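DyP-type peroxidase (Thermobifida cellulosilytica, PDB 4GS1) is a haem-containing peroxidase of the DyP family that probably uses hydrogen peroxide to oxidise dyes and other organic substrates. Local coordinates at residues 380-383 and 387-390. Numbering follows the deposited sequence.
Sequences PAAT and YPGQ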
loop_
_atom_site.group_PDB
_atom_site.type_symbol
_atom_site.label_atom_id
_atom_site.label_comp_id
_atom_site.label_asym_id
_atom_site.label_seq_id
_atom_site.Cartn_x
_atom_site.Cartn_y
_atom_site.Cartn_z
ATOM N N PRO B 380 -20.266 -0.111 18.087
ATOM C CA PRO B 380 -20.743 0.129 19.454
ATOM C C PRO B 380 -19.641 0.439 20.468
ATOM O O PRO B 380 -18.469 0.179 20.220
ATOM C CB PRO B 380 -21.462 -1.182 19.817
ATOM C CG PRO B 380 -20.855 -2.223 18.933
ATOM C CD PRO B 380 -20.401 -1.518 17.666
ATOM N N ALA B 381 -20.037 1.011 21.604
ATOM C CA ALA B 381 -19.153 1.138 22.752
ATOM C C ALA B 381 -19.380 -0.069 23.656
ATOM O O ALA B 381 -20.524 -0.414 23.962
ATOM C CB ALA B 381 -19.459 2.420 23.505
ATOM N N ALA B 382 -18.302 -0.709 24.090
ATOM C CA ALA B 382 -18.422 -1.843 25.004
ATOM C C ALA B 382 -17.876 -1.475 26.378
ATOM O O ALA B 382 -16.849 -0.802 26.476
ATOM C CB ALA B 382 -17.693 -3.058 24.450
ATOM N N THR B 383 -18.554 -1.924 27.434
ATOM C CA THR B 383 -18.094 -1.662 28.797
ATOM C C THR B 383 -16.798 -2.412 29.097
ATOM O O THR B 383 -16.146 -2.941 28.198
ATOM C CB THR B 383 -19.142 -2.058 29.864
ATOM O OG1 THR B 383 -19.132 -3.479 30.039
ATOM C CG2 THR B 383 -20.539 -1.595 29.473
ATOM N N TYR B 387 -17.419 -7.523 24.924
ATOM C CA TYR B 387 -16.980 -7.282 23.547
ATOM C C TYR B 387 -18.004 -6.420 22.805
ATOM O O TYR B 387 -19.184 -6.408 23.171
ATOM C CB TYR B 387 -16.711 -8.611 22.820
ATOM C CG TYR B 387 -17.894 -9.547 22.665
ATOM C CD1 TYR B 387 -18.078 -10.625 23.529
ATOM C CD2 TYR B 387 -18.801 -9.380 21.631
ATOM C CE1 TYR B 387 -19.154 -11.489 23.372
ATOM C CE2 TYR B 387 -19.873 -10.235 21.465
ATOM C CZ TYR B 387 -20.046 -11.286 22.336
ATOM O OH TYR B 387 -21.125 -12.123 22.147
ATOM N N PRO B 388 -17.556 -5.666 21.779
ATOM C CA PRO B 388 -18.501 -4.816 21.044
ATOM C C PRO B 388 -19.597 -5.648 20.402
ATOM O O PRO B 388 -19.293 -6.596 19.678
ATOM C CB PRO B 388 -17.623 -4.170 19.963
ATOM C CG PRO B 388 -16.264 -4.114 20.587
ATOM C CD PRO B 388 -16.158 -5.403 21.388
ATOM N N GLY B 389 -20.850 -5.309 20.686
ATOM C CA GLY B 389 -21.978 -6.040 20.139
ATOM C C GLY B 389 -22.496 -7.131 21.067
ATOM O O GLY B 389 -23.455 -7.831 20.736
ATOM N N GLN B 390 -21.870 -7.293 22.227
ATOM C CA GLN B 390 -22.311 -8.338 23.161
ATOM C C GLN B 390 -23.736 -8.070 23.655
ATOM O O GLN B 390 -24.519 -9.007 23.848
ATOM C CB GLN B 390 -21.325 -8.490 24.331
ATOM C CG GLN B 390 -21.624 -9.687 25.257
ATOM C CD GLN B 390 -20.484 -10.012 26.213
ATOM O OE1 GLN B 390 -19.430 -9.373 26.192
ATOM N NE2 GLN B 390 -20.693 -11.018 27.058
#
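Pro380 turns its ring toward the second segment. Its CG lies 3.5 Å from Gly389 N and 3.9 Å from Pro388 CB. The two proline rings cross at about a right angle, and CG is the atom of Pro380 that touches. Pro380 also touches Met236, and the carbonyl O of Pro380 accepts a hydrogen bond from Gln40 NE2. Ala381 points away, onto Pro39. Ala382 turns back, and its methyl rests on the peptide joining Tyr387 to Pro388, with CB 3.7 Å from Pro388 N. The two segments meet by van der Waals packing; 387-390 has hydrogen bonds of its own. There Gln390 N bonds to Tyr387 O at 3.0 Å and closes a type II turn, with Gly389 at its third position (phi 94°). Gln390 also folds back: its OE1 accepts a hydrogen bond from Tyr387 N at 3.0 Å, in the carbonyl plane, while its CB sits 3.5 Å above the centre of the Tyr387 ring. The CB of Tyr387 points away from 380-383, and its ring packs on helix 66-90. The arrangement is a C-terminal loop: it leaves edge strand 369-379 of the second ferredoxin-like sheet, doubles back between the two segments, then enters helix 390-393 through a type II turn, with Gly389 at the N-cap position.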